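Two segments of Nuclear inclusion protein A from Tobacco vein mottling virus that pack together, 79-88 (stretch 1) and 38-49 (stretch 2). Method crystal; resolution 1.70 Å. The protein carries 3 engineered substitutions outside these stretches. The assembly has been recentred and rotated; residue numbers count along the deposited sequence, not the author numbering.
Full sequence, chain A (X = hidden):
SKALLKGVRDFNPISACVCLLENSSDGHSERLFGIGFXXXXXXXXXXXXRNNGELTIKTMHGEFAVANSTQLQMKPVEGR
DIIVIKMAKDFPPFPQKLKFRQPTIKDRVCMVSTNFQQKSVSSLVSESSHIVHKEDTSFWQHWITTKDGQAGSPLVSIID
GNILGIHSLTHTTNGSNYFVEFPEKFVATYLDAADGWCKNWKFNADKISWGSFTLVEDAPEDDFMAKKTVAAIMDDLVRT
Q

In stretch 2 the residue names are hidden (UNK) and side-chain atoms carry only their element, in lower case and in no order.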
ATOM      1  N   GLY A  79       1.151 -13.657   5.455  1.00 17.08           N
ATOM      2  CA  GLY A  79       0.654 -13.313   6.782  1.00 15.74           C
ATOM      3  C   GLY A  79       0.159 -11.869   6.912  1.00 15.14           C
ATOM      4  O   GLY A  79      -0.423 -11.501   7.931  1.00 14.60           O
ATOM      5  N   ARG A  80       0.365 -11.047   5.882  1.00 13.39           N
ATOM      6  CA  ARG A  80      -0.147  -9.673   5.947  1.00 11.98           C
ATOM      7  C   ARG A  80      -0.646  -9.175   4.600  1.00 11.67           C
ATOM      8  O   ARG A  80      -0.370  -9.796   3.572  1.00 11.71           O
ATOM      9  CB  ARG A  80       0.881  -8.725   6.543  1.00 12.16           C
ATOM     10  CG  ARG A  80       2.039  -8.423   5.601  1.00 11.82           C
ATOM     11  CD  ARG A  80       3.135  -7.630   6.315  1.00 12.42           C
ATOM     12  NE  ARG A  80       3.850  -8.504   7.255  1.00 14.04           N
ATOM     13  CZ  ARG A  80       4.718  -8.100   8.180  1.00 14.58           C
ATOM     14  NH1 ARG A  80       5.016  -6.801   8.320  1.00 14.41           N
ATOM     15  NH2 ARG A  80       5.305  -9.007   8.972  1.00 14.07           N
ATOM     16  N   ASP A  81      -1.372  -8.055   4.620  1.00 10.62           N
ATOM     17  CA  ASP A  81      -2.076  -7.559   3.430  1.00 10.73           C
ATOM     18  C   ASP A  81      -1.176  -6.727   2.514  1.00 10.61           C
ATOM     19  O   ASP A  81      -1.552  -5.613   2.145  1.00 10.63           O
ATOM     20  CB  ASP A  81      -3.313  -6.764   3.856  1.00 10.58           C
ATOM     21  CG  ASP A  81      -4.201  -6.377   2.680  1.00 10.56           C
ATOM     22  OD1 ASP A  81      -4.188  -7.105   1.649  1.00 12.31           O
ATOM     23  OD2 ASP A  81      -4.901  -5.358   2.807  1.00 12.88           O
ATOM     24  N   ILE A  82      -0.005  -7.271   2.176  1.00 10.79           N
ATOM     25  CA  ILE A  82       0.940  -6.686   1.206  1.00 10.94           C
ATOM     26  C   ILE A  82       1.381  -7.723   0.160  1.00 11.94           C
ATOM     27  O   ILE A  82       1.635  -8.894   0.477  1.00 11.60           O
ATOM     28  CB  ILE A  82       2.193  -6.089   1.896  1.00 10.87           C
ATOM     29  CG1 ILE A  82       1.772  -5.070   2.981  1.00 12.02           C
ATOM     30  CG2 ILE A  82       3.129  -5.413   0.834  1.00 10.88           C
ATOM     31  CD1 ILE A  82       2.940  -4.440   3.768  1.00 10.36           C
ATOM     32  N   ILE A  83       1.470  -7.277  -1.091  1.00 11.52           N
ATOM     33  CA  ILE A  83       1.941  -8.117  -2.189  1.00 12.30           C
ATOM     34  C   ILE A  83       2.855  -7.276  -3.075  1.00 12.89           C
ATOM     35  O   ILE A  83       2.690  -6.064  -3.148  1.00 12.00           O
ATOM     36  CB  ILE A  83       0.767  -8.727  -3.002  1.00 13.49           C
ATOM     37  CG1 ILE A  83       1.293  -9.792  -3.974  1.00 15.25           C
ATOM     38  CG2 ILE A  83      -0.044  -7.649  -3.735  1.00 13.57           C
ATOM     39  CD1 ILE A  83       0.303 -10.885  -4.211  1.00 17.42           C
ATOM     40  N   VAL A  84       3.837  -7.921  -3.693  1.00 12.36           N
ATOM     41  CA  VAL A  84       4.727  -7.262  -4.634  1.00 12.48           C
ATOM     42  C   VAL A  84       4.449  -7.883  -5.998  1.00 12.31           C
ATOM     43  O   VAL A  84       4.362  -9.097  -6.121  1.00 12.92           O
ATOM     44  CB  VAL A  84       6.233  -7.398  -4.260  1.00 12.56           C
ATOM     45  CG1 VAL A  84       7.067  -6.567  -5.190  1.00 13.15           C
ATOM     46  CG2 VAL A  84       6.499  -6.931  -2.793  1.00 12.97           C
ATOM     47  N   ILE A  85       4.279  -7.037  -7.008  1.00 12.05           N
ATOM     48  CA  ILE A  85       3.966  -7.497  -8.369  1.00 12.92           C
ATOM     49  C   ILE A  85       5.118  -7.078  -9.256  1.00 12.93           C
ATOM     50  O   ILE A  85       5.527  -5.914  -9.231  1.00 13.15           O
ATOM     51  CB  ILE A  85       2.656  -6.828  -8.898  1.00 13.60           C
ATOM     52  CG1 ILE A  85       1.496  -6.970  -7.892  1.00 15.03           C
ATOM     53  CG2 ILE A  85       2.263  -7.391 -10.249  1.00 15.50           C
ATOM     54  CD1 ILE A  85       0.478  -5.889  -8.043  1.00 19.56           C
ATOM     55  N   LYS A  86       5.643  -8.009 -10.057  1.00 12.52           N
ATOM     56  CA  LYS A  86       6.740  -7.668 -10.949  1.00 13.85           C
ATOM     57  C   LYS A  86       6.179  -7.296 -12.323  1.00 13.33           C
ATOM     58  O   LYS A  86       5.383  -8.027 -12.890  1.00 14.38           O
ATOM     59  CB  LYS A  86       7.734  -8.826 -11.091  1.00 13.90           C
ATOM     60  CG  LYS A  86       9.052  -8.395 -11.740  1.00 16.24           C
ATOM     61  CD  LYS A  86      10.026  -9.546 -11.900  1.00 17.17           C
ATOM     62  CE  LYS A  86      11.347  -9.051 -12.513  1.00 24.16           C
ATOM     63  NZ  LYS A  86      12.500  -9.947 -12.138  1.00 28.52           N
ATOM     64  N   MET A  87       6.615  -6.164 -12.852  1.00 12.88           N
ATOM     65  CA  MET A  87       6.128  -5.727 -14.151  1.00 13.29           C
ATOM     66  C   MET A  87       6.994  -6.297 -15.277  1.00 13.20           C
ATOM     67  O   MET A  87       8.190  -6.605 -15.088  1.00 13.45           O
ATOM     68  CB  MET A  87       6.130  -4.202 -14.205  1.00 13.40           C
ATOM     69  CG  MET A  87       5.145  -3.548 -13.212  1.00 13.59           C
ATOM     70  SD  MET A  87       3.432  -3.843 -13.702  1.00 18.23           S
ATOM     71  CE  MET A  87       2.916  -5.042 -12.486  1.00 19.84           C
ATOM     72  N   ALA A  88       6.389  -6.393 -16.464  1.00 12.55           N
ATOM     73  CA  ALA A  88       7.117  -6.748 -17.687  1.00 13.54           C
ATOM     74  C   ALA A  88       8.259  -5.771 -18.062  1.00 13.63           C
ATOM     75  O   ALA A  88       8.265  -4.599 -17.663  1.00 12.92           O
ATOM     76  CB  ALA A  88       6.101  -6.832 -18.830  1.00 14.71           C
ATOM     77  N   UNK A  38      11.489   0.468  -8.681  1.00 11.26           N
ATOM     78  CA  UNK A  38      12.076  -0.273  -9.794  1.00 12.22           C
ATOM     79  C   UNK A  38      10.968  -0.844 -10.672  1.00 12.23           C
ATOM     80  O   UNK A  38      10.025  -0.147 -11.002  1.00 12.49           O
ATOM     81  N   UNK A  39      11.083  -2.137 -11.053  1.00 13.50           N
ATOM     82  CA  UNK A  39      10.082  -2.791 -11.882  1.00 13.13           C
ATOM     83  C   UNK A  39       8.901  -3.356 -11.076  1.00 13.38           C
ATOM     84  O   UNK A  39       8.075  -4.118 -11.625  1.00 12.95           O
ATOM     85  c   UNK A  39      12.208  -3.044 -10.746  1.00 14.06           C
ATOM     86  c   UNK A  39      11.787  -4.346 -11.370  1.00 13.38           C
ATOM     87  c   UNK A  39      10.879  -3.946 -12.494  1.00 14.65           C
ATOM     88  N   UNK A  40       8.824  -2.991  -9.797  1.00 11.62           N
ATOM     89  CA  UNK A  40       7.852  -3.572  -8.883  1.00 11.49           C
ATOM     90  C   UNK A  40       6.755  -2.592  -8.511  1.00 10.76           C
ATOM     91  O   UNK A  40       6.997  -1.382  -8.397  1.00 11.04           O
ATOM     92  c   UNK A  40      11.988  -6.507  -8.337  1.00 15.90           C
ATOM     93  o   UNK A  40      13.102  -7.297  -8.594  1.00 19.22           O
ATOM     94  c   UNK A  40      12.165  -5.236  -7.788  1.00 16.46           C
ATOM     95  c   UNK A  40      10.721  -6.980  -8.643  1.00 16.67           C
ATOM     96  c   UNK A  40       9.603  -6.174  -8.380  1.00 16.20           C
ATOM     97  c   UNK A  40      11.025  -4.441  -7.522  1.00 14.65           C
ATOM     98  c   UNK A  40       8.536  -4.040  -7.581  1.00 12.21           C
ATOM     99  c   UNK A  40       9.746  -4.900  -7.831  1.00 14.58           C
ATOM    100  N   UNK A  41       5.562  -3.140  -8.316  1.00  9.92           N
ATOM    101  CA  UNK A  41       4.431  -2.426  -7.723  1.00 10.01           C
ATOM    102  C   UNK A  41       4.086  -3.091  -6.405  1.00 10.36           C
ATOM    103  O   UNK A  41       3.866  -4.300  -6.362  1.00 10.31           O
ATOM    104  c   UNK A  41       3.166  -2.494  -8.640  1.00  9.85           C
ATOM    105  c   UNK A  41       1.993  -1.685  -8.048  1.00 12.13           C
ATOM    106  c   UNK A  41       3.953  -0.594 -10.133  1.00 14.85           C
ATOM    107  c   UNK A  41       3.496  -2.006 -10.066  1.00 12.09           C
ATOM    108  N   UNK A  42       4.048  -2.294  -5.341  1.00  9.71           N
ATOM    109  CA  UNK A  42       3.739  -2.793  -4.000  1.00  9.94           C
ATOM    110  C   UNK A  42       2.287  -2.418  -3.763  1.00  9.87           C
ATOM    111  O   UNK A  42       1.893  -1.247  -3.957  1.00 10.82           O
ATOM    112  c   UNK A  42       4.130  -2.387  -1.539  1.00 11.62           C
ATOM    113  c   UNK A  42       4.632  -2.104  -2.956  1.00 10.07           C
ATOM    114  c   UNK A  42       7.083  -1.373  -2.662  1.00 13.45           C
ATOM    115  c   UNK A  42       6.129  -2.469  -3.140  1.00 11.37           C
ATOM    116  N   UNK A  43       1.472  -3.394  -3.380  1.00  9.69           N
ATOM    117  CA  UNK A  43       0.047  -3.140  -3.221  1.00  9.25           C
ATOM    118  C   UNK A  43      -0.514  -3.968  -2.072  1.00  9.85           C
ATOM    119  O   UNK A  43       0.189  -4.791  -1.500  1.00 10.35           O
ATOM    120  c   UNK A  43      -0.698  -3.462  -4.529  1.00 10.71           C
ATOM    121  N   UNK A  44      -1.784  -3.751  -1.747  1.00  9.65           N
ATOM    122  CA  UNK A  44      -2.479  -4.665  -0.822  1.00 11.26           C
ATOM    123  C   UNK A  44      -2.735  -6.013  -1.499  1.00 11.25           C
ATOM    124  O   UNK A  44      -3.072  -6.049  -2.679  1.00 11.90           O
ATOM    125  o   UNK A  44      -3.825  -1.731  -0.311  1.00 15.19           O
ATOM    126  c   UNK A  44      -3.837  -4.108  -0.414  1.00 10.96           C
ATOM    127  n   UNK A  44      -3.505  -2.823   1.625  1.00 12.82           N
ATOM    128  c   UNK A  44      -3.737  -2.781   0.312  1.00 13.79           C
ATOM    129  N   UNK A  45      -2.605  -7.121  -0.760  1.00 12.23           N
ATOM    130  CA  UNK A  45      -3.112  -8.421  -1.290  1.00 11.93           C
ATOM    131  C   UNK A  45      -4.569  -8.368  -1.723  1.00 12.33           C
ATOM    132  O   UNK A  45      -4.940  -8.987  -2.735  1.00 13.51           O
ATOM    133  c   UNK A  45      -2.941  -9.568  -0.284  1.00 10.75           C
ATOM    134  c   UNK A  45      -1.340 -11.175   0.790  1.00 14.64           C
ATOM    135  o   UNK A  45      -2.304 -11.855   1.085  1.00 18.88           O
ATOM    136  c   UNK A  45      -1.496 -10.009  -0.148  1.00 13.12           C
ATOM    137  n   UNK A  45      -0.123 -11.412   1.255  1.00 17.22           N
ATOM    138  N   UNK A  46      -5.383  -7.600  -1.012  1.00 12.77           N
ATOM    139  CA  UNK A  46      -6.815  -7.548  -1.294  1.00 13.22           C
ATOM    140  C   UNK A  46      -7.203  -6.872  -2.615  1.00 14.16           C
ATOM    141  O   UNK A  46      -8.366  -6.928  -3.026  1.00 15.46           O
ATOM    142  n   UNK A  46      -6.845  -4.823   0.894  1.00 13.43           N
ATOM    143  c   UNK A  46      -8.463  -4.584  -0.560  1.00 14.11           C
ATOM    144  c   UNK A  46      -7.647  -5.509   0.005  1.00 12.50           C
ATOM    145  n   UNK A  46      -8.124  -3.360  -0.027  1.00 13.86           N
ATOM    146  c   UNK A  46      -7.140  -3.533   0.841  1.00 15.21           C
ATOM    147  c   UNK A  46      -7.608  -7.004  -0.111  1.00 13.35           C
ATOM    148  N   UNK A  47      -6.221  -6.271  -3.286  1.00 14.16           N
ATOM    149  CA  UNK A  47      -6.397  -5.842  -4.668  1.00 15.16           C
ATOM    150  C   UNK A  47      -6.825  -7.022  -5.549  1.00 16.11           C
ATOM    151  O   UNK A  47      -7.540  -6.829  -6.525  1.00 17.20           O
ATOM    152  c   UNK A  47      -5.096  -5.239  -5.217  1.00 14.73           C
ATOM    153  c   UNK A  47      -6.022  -3.751  -7.023  1.00 17.63           C
ATOM    154  c   UNK A  47      -3.611  -4.492  -7.007  1.00 17.58           C
ATOM    155  c   UNK A  47      -5.034  -4.883  -6.710  1.00 14.54           C
ATOM    156  N   UNK A  48      -6.410  -8.234  -5.194  1.00 17.25           N
ATOM    157  CA  UNK A  48      -6.705  -9.415  -6.011  1.00 19.59           C
ATOM    158  C   UNK A  48      -7.711 -10.366  -5.374  1.00 21.24           C
ATOM    159  O   UNK A  48      -7.707 -11.571  -5.660  1.00 21.53           O
ATOM    160  c   UNK A  48      -2.369  -7.987  -7.118  1.00 22.60           C
ATOM    161  c   UNK A  48      -4.703  -8.811  -8.374  1.00 21.64           C
ATOM    162  c   UNK A  48      -5.414 -10.130  -6.370  1.00 19.58           C
ATOM    163  c   UNK A  48      -4.438  -9.248  -7.083  1.00 20.50           C
ATOM    164  c   UNK A  48      -3.273  -8.828  -6.454  1.00 22.19           C
ATOM    165  c   UNK A  48      -2.654  -7.564  -8.424  1.00 22.40           C
ATOM    166  c   UNK A  48      -3.818  -7.972  -9.046  1.00 20.59           C
ATOM    167  N   UNK A  49      -8.576  -9.818  -4.529  1.00 23.38           N
ATOM    168  CA  UNK A  49      -9.700 -10.567  -3.960  1.00 26.56           C
ATOM    169  C   UNK A  49     -10.479 -11.316  -5.030  1.00 28.40           C
ATOM    170  O   UNK A  49     -10.855 -12.480  -4.839  1.00 29.06           O
ATOM    171  n   UNK A  49     -12.638  -5.034  -2.209  1.00 32.07           N
ATOM    172  c   UNK A  49     -12.390  -6.138  -1.526  1.00 29.79           C
ATOM    173  c   UNK A  49     -11.360  -8.357  -1.326  1.00 27.97           C
ATOM    174  n   UNK A  49     -12.887  -6.272  -0.308  1.00 29.71           N
ATOM    175  c   UNK A  49     -10.665  -9.608  -3.296  1.00 26.54           C
ATOM    176  c   UNK A  49     -10.262  -9.191  -1.935  1.00 27.66           C
ATOM    177  n   UNK A  49     -11.652  -7.118  -2.045  1.00 30.13           N
TER
HETATM  178  O   HOH W   1      -0.487 -14.094   3.048  1.00 18.51           O

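Position 38 has no side-chain atoms and touches nothing on stretch 1, so it is Gly38. Its positive phi of 55° favours glycine.

At position 39, three carbons close a ring onto the backbone N, and the backbone O lies 2.8 Å from Met87 N: this is Pro39. Proline has no N-H to donate, but its carbonyl is free to accept, and Met87 N donates to it. A CB on Gly38 would clash with Pro39 CD.

Position 40 carries one carbon and then a six-carbon ring bearing an oxygen. Its CB lies 3.8 Å from Val84 CG1, and a ring carbon is 3.8 Å from Lys86 CG. This is Tyr40; the ring lies alongside the aliphatic part of Lys86 while the residue remains partly exposed.

Position 41 has four carbons, forked at the first, with one arm two carbons long; one of them is 3.9 Å from Met87 CG. That is Ile41, buried. Beta-branched residues suit strands, and the backbone pairs with Ile85 in both directions: Ile41 N to Ile85 O at 2.9 Å, Ile85 N to Ile41 O at 2.8 Å.

The same four-carbon fork recurs at position 42, on the face shared with Val84, with one carbon 4.0 Å from Ile82 CG2. This is Ile42, a beta-branched side chain suited to a buried strand position.

Position 43 has a single carbon, CB, 4.3 Å from Ile83 CG2 and 4.4 Å from Ile85 CD1: Ala43. This small methyl packs among isoleucines, while the backbone makes a second reciprocal pair, Ala43 N to Ile83 O at 2.9 Å and Ile83 N to Ala43 O at 2.8 Å.

At position 44 two carbons end in one oxygen and one nitrogen, an amide. The nitrogen lies 3.1 Å from Asp81 OD2, as expected of a donor facing a carboxylate, which makes it Asn44; Asn44 ND2 donates to Asp81 OD2.

Position 45 has one carbon more before the same amide, whose nitrogen is 3.2 Å from Ile82 O: Gln45. The extra length lets NE2 donate to that carbonyl, and also to water 1, which accepts from Gly79 N as well.

Position 46 has a carbon and a five-membered ring with two nitrogens, one of them 2.8 Å from Asp81 OD2: His46. Its ND1 donates to that oxygen, which lies at the ring edge, and His46 N donates to Asp81 OD1 at 3.0 Å.

Position 47 has four carbons forked at the second, one just reaching Ile85 CD1 at 4.4 Å: Leu47, apolar in a buried place.

Position 48, one carbon and a plain six-carbon ring, turns its edge to Ile85 CD1 and Ile83 CG2. It is Phe48, with CZ 3.6 Å from Ile85 CD1 and CE1 4.1 Å from Ile83 CG2, a suitable apolar partner for two isoleucines.

Position 49 runs through three carbons and a nitrogen to a carbon with two more nitrogens, without touching stretch 1: Arg49, hydrogen-bonded elsewhere in the structure.

The contact joins two antiparallel strands through a backbone ladder. Ile83, Ile85, Ile41 and Ala43 share one face, where Phe48 also packs; Val84, Lys86, Tyr40 and Ile42 share the other. Beyond the ladder, Asp81 gathers donors from Asn44 and His46, anchoring the turn that follows the strand.

Stretch 2 38-49: GPYIIANQHLFR
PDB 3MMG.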